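Putative 6-phosphogluconolactonase (Neisseria gonorrhoeae, PDB 3LHI) probably hydrolyses 6-phosphogluconolactone to 6-phosphogluconate, the second step in the oxidative stage of the pentose phosphate pathway. Local coordinates at residues Ala36-Ser41 with Val63-Ala68; Leu133-Asp138 with Tyr213-Val218; Glu70-Thr75 with Glu174-Thr179. All coordinates share one frame; numbering follows the deposited sequence. Where two conformers were deposited one is given.

Contact 1: Ala36-Ser41 with Val63-Ala68; sequences AVLAVS and VGITLA
Val-40 places CG1 anti to its carbonyl carbon (chi1 -58°), which leaves CG2 between that carbon and the backbone N and sets this methyl against Leu-67, whose CG stands anti to its own carbonyl carbon. The two side chains cross obliquely, with Val-40 CG2 4.2 Å from Leu-67 CD2. Val-40 CG2 also comes within 3.6 Å of Thr-66 O. Leu-38 CD2 meets Ile-65 CG1 on this face, which Ala-36 and Val-63 share; helix 11-33 covers Ala-36 and Leu-38, and helix 81-88 covers Val-40 and Leu-67. On the face bearing Val-37 and Ala-39, Thr-66 CG2 packs 3.8 Å from Ala-39 CB, while Thr-66 OG1 is bonded to the carbonyl of Ile-100.

Strands 36-40 and 63-67 run parallel, their axes 25° apart, and belong to a beta-alpha-beta unit whose connection includes helix 47-54, within the alpha/beta fold of the glucosamine-6-phosphate isomerase family. Five backbone bonds join them. Leu-38 lies at the centre of the pattern: its N gives a straight bond of 2.8 Å to Gly-64 O, and its carbonyl accepts Thr-66 N at 2.9 Å. At the C-terminal end the geometry shifts, since Ala-68 N reaches Val-40 O at 2.8 Å from 43° out of the carbonyl plane. Just beyond, Ser-41 OG comes within 3.5 Å of Ala-68 CB, its hydroxyl being bonded to Ile-132 O of the adjoining strand 130-133.

Contact 2: Leu133-Asp138 with Tyr213-Val218; sequences LGMGND and YPISLV
The Tyr-213 ring meets Asp-138 at its edge, near the ring plane: CD1 lies 3.8 Å from the carbonyl oxygen of Asp-138. Gln-204 of helix 196-206 also touches the tyrosine. The same Asp-138 oxygen lies 4.2 Å from Pro-214 CD, so a single backbone carbonyl is near both the tyrosine edge and, more loosely, the proline ring. Asp-138 OD1 is hydrogen-bonded to His-140 ND1.

Deeper in, the contact is apolar. Met-135, a selenomethionine, has CG anti to its backbone N (chi1 -175°), and its chain bends at chi3, 73°. Its SE comes 3.8 Å from Ile-215 CG2 and its CG 4.0 Å from the same methyl, the two side chains crossing at about a right angle. These residues join the loop that follows strand 130-133 to the helix that reaches residue 219, within the alpha/beta fold of this family. Within 213-218, Ser-216 N makes a backbone bond to Tyr-213 O at 2.8 Å. Ile-215 also has a backbone hydrogen bond with Gly-139, just past Asp-138, a polar tie beside the packing.

Leu-133, at the end of its strand, meets two partners through CD1, which lies 4.2 Å from Ile-215 CD1 and 4.2 Å from Val-218 CG1. Ile-183 of helix 180-184 touches both Leu-133 and Val-218.

Contact 3: Glu70-Thr75 with Glu174-Thr179; sequences ERIVPT and ERISMT
Ile-72 packs closely over the Glu-174 peptide, whereas the neighbouring Arg-71 and Arg-175 bring like charges close together, with a water bridging them. With CG1 anti to its carbonyl carbon (chi1 -57°), Ile-72 lays that atom 3.4 Å from Glu-174 O and carries CD1 on to the backbone of Arg-175. The same glutamate carbonyl receives Ile-72 N at 2.8 Å, tilted 22° from its plane, so one oxygen is gripped by an N-H and covered by aliphatic carbon. On the side of Glu-70 and Ile-176, Glu-70 CB and Ile-176 CG2 approach to 3.8 Å in the conformer given, and helix 114-124 covers both isoleucines.

This is an antiparallel join between strand 63-71, at Glu-70 and Arg-71, and strand 175-178, in a sheet that also contains parallel pairs. Glu-70 and Ile-176 form a hydrogen-bonded pair, with Glu-70 N to Ile-176 O at 2.8 Å and Ile-176 N back to Glu-70 O at 2.9 Å; Arg-71 and Arg-175 form the next, non-hydrogen-bonded pair. Ile-72 is the centre of an inverse gamma turn, closed by a weak bond from Val-73 N to Arg-71 O.

The looser side is polar. The arginine side chains run alongside each other, pointing the same way, their guanidinium planes 59° apart; Arg-71 NE sits over one face of the Arg-175 group, offset toward its rim, 3.6 Å from Arg-175 NH1. A water accepts from Arg-71 NH2 and from Arg-175 NH1, each at 3.0 Å, which would ease the repulsion between the two charges. Each guanidinium has further acceptors: Asp-79 O takes Arg-71 NH1, and Pro-172 O takes Arg-175 NH2. A second water receives a weak bond from Glu-174 N and donates to Ile-72 O.

Contact 1 is the most deeply placed, its centre about 8 Å from the centre of the chain and all its touching residues buried; contact 2 is largely buried, and contact 3 only partly. Contacts 1 and 3 share strand 63-71, which pairs parallel in contact 1 and antiparallel in contact 3, and meet where Ala-68 O lies 2.9 Å from Met-178 N, a probable hydrogen bond. Contact 2 touches contact 1 through Ser-41 and Leu-133. Contacts 2 and 3 stay about 6 Å apart at their nearest atoms. Backbone bonds dominate contact 1; contact 2 is mostly apolar, with a carbonyl at a ring edge and no hydrogen bond between its segments; contact 3 adds charge and water to strand pairing.

Contact 1: Ala36-Ser41 with Val63-Ala68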
# COMPACT_ATOMS: atom_id res chain seq x y z
N ALA A 36 -0.45 3.56 -16.13
CA ALA A 36 -1.07 3.15 -14.86
C ALA A 36 -0.11 3.41 -13.75
O ALA A 36 1.11 3.41 -13.98
CB ALA A 36 -1.44 1.68 -14.89
N VAL A 37 -0.64 3.64 -12.56
CA VAL A 37 0.16 3.76 -11.32
C VAL A 37 -0.34 2.73 -10.33
O VAL A 37 -1.54 2.66 -10.02
CB VAL A 37 0.13 5.17 -10.76
CG1 VAL A 37 0.86 5.22 -9.36
CG2 VAL A 37 0.73 6.16 -11.76
N LEU A 38 0.61 1.90 -9.85
CA LEU A 38 0.35 0.87 -8.85
C LEU A 38 1.05 1.28 -7.53
O LEU A 38 2.27 1.60 -7.54
CB LEU A 38 1.04 -0.41 -9.34
CG LEU A 38 1.11 -1.60 -8.36
CD1 LEU A 38 -0.32 -2.13 -8.11
CD2 LEU A 38 2.02 -2.72 -8.85
N ALA A 39 0.32 1.25 -6.41
CA ALA A 39 0.92 1.47 -5.09
C ALA A 39 0.79 0.14 -4.34
O ALA A 39 -0.27 -0.47 -4.29
CB ALA A 39 0.19 2.62 -4.33
N VAL A 40 1.91 -0.30 -3.74
CA VAL A 40 1.94 -1.53 -2.96
C VAL A 40 2.36 -1.25 -1.51
O VAL A 40 2.99 -0.24 -1.21
CB VAL A 40 2.92 -2.57 -3.60
CG1 VAL A 40 2.48 -2.88 -5.06
CG2 VAL A 40 4.38 -2.08 -3.56
N SER A 41 2.01 -2.22 -0.67
CA SER A 41 2.37 -2.20 0.74
C SER A 41 3.53 -3.17 0.99
O SER A 41 3.74 -4.12 0.22
CB SER A 41 1.15 -2.52 1.60
OG SER A 41 0.14 -1.54 1.42
N VAL A 63 3.97 1.73 -16.62
CA VAL A 63 3.41 1.59 -15.29
C VAL A 63 4.38 2.20 -14.30
O VAL A 63 5.58 1.89 -14.29
CB VAL A 63 3.18 0.12 -14.94
CG1 VAL A 63 2.62 -0.02 -13.50
CG2 VAL A 63 2.26 -0.54 -15.96
N GLY A 64 3.88 3.11 -13.48
CA GLY A 64 4.63 3.62 -12.33
C GLY A 64 4.31 2.77 -11.13
O GLY A 64 3.17 2.38 -10.97
N ILE A 65 5.33 2.45 -10.33
CA ILE A 65 5.14 1.69 -9.10
C ILE A 65 5.65 2.54 -7.94
O ILE A 65 6.70 3.17 -8.02
CB ILE A 65 5.88 0.31 -9.13
CG1 ILE A 65 5.35 -0.53 -10.27
CG2 ILE A 65 5.66 -0.41 -7.75
CD1 ILE A 65 5.97 -1.90 -10.42
N THR A 66 4.88 2.53 -6.87
CA THR A 66 5.23 3.24 -5.67
C THR A 66 4.68 2.49 -4.46
O THR A 66 4.20 1.36 -4.56
CB THR A 66 4.65 4.67 -5.74
OG1 THR A 66 5.32 5.51 -4.76
CG2 THR A 66 3.11 4.75 -5.56
N LEU A 67 4.81 3.13 -3.31
CA LEU A 67 4.40 2.57 -2.03
C LEU A 67 3.19 3.22 -1.42
O LEU A 67 3.02 4.44 -1.55
CB LEU A 67 5.55 2.75 -1.03
CG LEU A 67 6.85 2.09 -1.38
CD1 LEU A 67 8.01 2.54 -0.48
CD2 LEU A 67 6.67 0.60 -1.32
N ALA A 68 2.41 2.44 -0.70
CA ALA A 68 1.30 2.98 0.10
C ALA A 68 1.84 3.70 1.34
O ALA A 68 1.16 4.59 1.88
CB ALA A 68 0.39 1.85 0.55

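Contact 2: Leu133-Asp138 with Tyr213-Val218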
# COMPACT_ATOMS: atom_id res chain seq x y z
N LEU A 133 -3.26 -2.83 -0.22
CA LEU A 133 -3.12 -2.61 1.20
C LEU A 133 -2.81 -3.91 1.94
O LEU A 133 -3.08 -5.01 1.43
CB LEU A 133 -4.42 -2.03 1.76
CG LEU A 133 -4.76 -0.60 1.33
CD1 LEU A 133 -6.13 -0.21 1.85
CD2 LEU A 133 -3.68 0.36 1.80
N GLY A 134 -2.22 -3.78 3.11
CA GLY A 134 -2.18 -4.82 4.09
C GLY A 134 -2.85 -4.33 5.36
O GLY A 134 -3.40 -3.24 5.41
N MSE A 135 -2.86 -5.16 6.39
CA MSE A 135 -3.44 -4.80 7.67
C MSE A 135 -2.63 -5.39 8.80
O MSE A 135 -2.31 -6.60 8.75
CB MSE A 135 -4.88 -5.28 7.73
CG MSE A 135 -5.64 -4.84 9.01
SE MSE A 135 -7.24 -5.89 9.26
CE MSE A 135 -6.31 -7.48 9.82
N GLY A 136 -2.31 -4.61 9.82
CA GLY A 136 -1.65 -5.14 11.00
C GLY A 136 -2.63 -5.81 11.96
O GLY A 136 -3.86 -5.73 11.82
N ASN A 137 -2.04 -6.46 12.97
CA ASN A 137 -2.82 -7.07 14.03
C ASN A 137 -3.56 -6.04 14.88
O ASN A 137 -4.53 -6.40 15.52
CB ASN A 137 -1.89 -7.89 14.92
CG ASN A 137 -1.38 -9.17 14.24
OD1 ASN A 137 -2.03 -9.76 13.35
ND2 ASN A 137 -0.24 -9.65 14.74
N ASP A 138 -3.16 -4.77 14.80
CA ASP A 138 -3.83 -3.63 15.40
C ASP A 138 -4.93 -3.04 14.52
O ASP A 138 -5.52 -2.03 14.87
CB ASP A 138 -2.80 -2.55 15.78
CG ASP A 138 -2.09 -1.96 14.58
OD1 ASP A 138 -2.22 -2.53 13.48
OD2 ASP A 138 -1.44 -0.93 14.77
N TYR A 213 -9.39 0.71 14.84
CA TYR A 213 -8.99 -0.23 13.78
C TYR A 213 -9.03 0.56 12.45
O TYR A 213 -10.06 0.56 11.78
CB TYR A 213 -9.95 -1.45 13.71
CG TYR A 213 -10.18 -2.09 15.05
CD1 TYR A 213 -9.15 -2.72 15.74
CD2 TYR A 213 -11.41 -1.94 15.69
CE1 TYR A 213 -9.38 -3.28 17.02
CE2 TYR A 213 -11.65 -2.48 16.95
CZ TYR A 213 -10.62 -3.13 17.61
OH TYR A 213 -10.87 -3.64 18.87
N PRO A 214 -7.92 1.26 12.13
CA PRO A 214 -8.02 2.23 11.03
C PRO A 214 -8.49 1.69 9.68
O PRO A 214 -9.14 2.43 8.92
CB PRO A 214 -6.62 2.84 10.98
CG PRO A 214 -6.19 2.83 12.37
CD PRO A 214 -6.69 1.48 12.90
N ILE A 215 -8.23 0.41 9.40
CA ILE A 215 -8.74 -0.16 8.16
C ILE A 215 -10.26 -0.06 8.03
O ILE A 215 -10.79 -0.01 6.94
CB ILE A 215 -8.26 -1.60 7.98
CG1 ILE A 215 -8.58 -2.16 6.59
CG2 ILE A 215 -8.94 -2.55 9.01
CD1 ILE A 215 -7.84 -1.63 5.44
N SER A 216 -10.94 0.01 9.18
CA SER A 216 -12.39 0.18 9.19
C SER A 216 -12.82 1.44 8.48
O SER A 216 -13.94 1.51 7.99
CB SER A 216 -12.99 0.23 10.61
OG SER A 216 -12.66 1.39 11.31
N LEU A 217 -11.98 2.47 8.48
CA LEU A 217 -12.33 3.72 7.83
C LEU A 217 -12.26 3.63 6.31
O LEU A 217 -12.84 4.46 5.59
CB LEU A 217 -11.46 4.87 8.33
CG LEU A 217 -11.46 5.09 9.86
CD1 LEU A 217 -10.57 6.29 10.17
CD2 LEU A 217 -12.88 5.15 10.43
N VAL A 218 -11.48 2.66 5.81
CA VAL A 218 -11.42 2.36 4.40
C VAL A 218 -12.57 1.46 4.01
O VAL A 218 -13.26 1.74 3.04
CB VAL A 218 -10.07 1.70 4.05
CG1 VAL A 218 -10.05 1.26 2.55
CG2 VAL A 218 -8.85 2.60 4.43

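Contact 3: Glu70-Thr75 with Glu174-Thr179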
# COMPACT_ATOMS: atom_id res chain seq x y z
N GLU A 70 5.91 4.22 3.73
CA GLU A 70 7.34 3.94 3.81
C GLU A 70 7.85 4.32 5.16
O GLU A 70 7.37 5.25 5.82
CB GLU A 70 8.08 4.66 2.69
CG GLU A 70 9.60 4.53 2.64
CD GLU A 70 10.16 3.12 2.53
OE1 GLU A 70 9.86 2.30 3.40
OE2 GLU A 70 10.90 2.86 1.59
N ARG A 71 8.85 3.56 5.62
CA ARG A 71 9.62 3.88 6.81
C ARG A 71 10.65 4.90 6.44
O ARG A 71 11.34 4.78 5.40
CB ARG A 71 10.28 2.59 7.35
CG ARG A 71 9.37 1.52 7.88
CD ARG A 71 8.59 0.76 6.83
NE ARG A 71 7.79 -0.27 7.44
CZ ARG A 71 8.27 -1.43 7.90
NH1 ARG A 71 9.53 -1.77 7.71
NH2 ARG A 71 7.41 -2.27 8.45
N ILE A 72 10.78 5.94 7.27
CA ILE A 72 11.73 7.02 6.99
C ILE A 72 13.09 6.57 7.51
O ILE A 72 13.50 6.89 8.63
CB ILE A 72 11.28 8.37 7.54
CG1 ILE A 72 9.89 8.73 6.96
CG2 ILE A 72 12.31 9.41 7.20
CD1 ILE A 72 9.30 10.07 7.46
N VAL A 73 13.72 5.78 6.67
CA VAL A 73 15.05 5.18 6.83
C VAL A 73 15.69 5.18 5.47
O VAL A 73 15.01 5.26 4.45
CB VAL A 73 14.97 3.72 7.38
CG1 VAL A 73 14.38 3.68 8.81
CG2 VAL A 73 14.26 2.77 6.43
N PRO A 74 17.04 5.09 5.41
CA PRO A 74 17.66 5.06 4.10
C PRO A 74 17.14 3.89 3.24
O PRO A 74 16.75 2.87 3.78
CB PRO A 74 19.13 4.90 4.42
CG PRO A 74 19.25 5.57 5.75
CD PRO A 74 18.01 5.19 6.50
N THR A 75 17.20 4.04 1.93
CA THR A 75 16.65 3.02 1.09
C THR A 75 17.44 1.70 1.04
O THR A 75 16.92 0.69 0.55
CB THR A 75 16.37 3.57 -0.31
OG1 THR A 75 17.60 3.93 -0.94
CG2 THR A 75 15.35 4.70 -0.31
N GLU A 174 9.64 6.67 12.04
CA GLU A 174 8.72 7.65 11.47
C GLU A 174 8.34 7.14 10.10
O GLU A 174 9.13 6.47 9.43
CB GLU A 174 9.37 9.03 11.38
CG GLU A 174 9.89 9.56 12.69
CD GLU A 174 8.82 9.63 13.75
OE1 GLU A 174 7.68 10.06 13.45
OE2 GLU A 174 9.10 9.28 14.95
N ARG A 175 7.13 7.48 9.67
CA ARG A 175 6.58 6.98 8.43
C ARG A 175 6.07 8.09 7.54
O ARG A 175 5.65 9.18 8.03
CB ARG A 175 5.37 6.08 8.71
CG ARG A 175 5.58 5.00 9.75
CD ARG A 175 6.66 4.03 9.36
NE ARG A 175 6.88 2.96 10.34
CZ ARG A 175 6.24 1.81 10.35
NH1 ARG A 175 5.34 1.50 9.40
NH2 ARG A 175 6.56 0.91 11.28
N ILE A 176 5.98 7.78 6.26
CA ILE A 176 5.23 8.57 5.32
C ILE A 176 4.15 7.65 4.77
O ILE A 176 4.47 6.55 4.30
CB ILE A 176 6.14 9.25 4.24
CG1 ILE A 176 5.29 10.03 3.24
CG2 ILE A 176 7.09 8.25 3.55
CD1 ILE A 176 6.13 10.71 2.19
N SER A 177 2.88 8.09 4.83
CA SER A 177 1.71 7.28 4.47
C SER A 177 0.83 8.00 3.50
O SER A 177 0.61 9.22 3.58
CB SER A 177 0.88 6.97 5.67
OG SER A 177 -0.12 6.02 5.45
N MSE A 178 0.24 7.22 2.59
CA MSE A 178 -0.97 7.71 1.94
C MSE A 178 -2.01 8.05 3.01
O MSE A 178 -2.17 7.38 4.05
CB MSE A 178 -1.51 6.63 1.01
CG MSE A 178 -0.77 6.48 -0.30
SE MSE A 178 -1.42 5.12 -1.47
CE MSE A 178 -3.00 5.98 -2.09
N THR A 179 -2.79 9.06 2.72
CA THR A 179 -3.89 9.48 3.54
C THR A 179 -5.15 8.70 3.27
O THR A 179 -5.26 7.99 2.23
CB THR A 179 -4.16 10.97 3.34
OG1 THR A 179 -4.53 11.13 1.96
CG2 THR A 179 -2.99 11.86 3.73
O HOH W 1 4.67 -1.42 9.24
O HOH W 2 12.46 7.27 11.19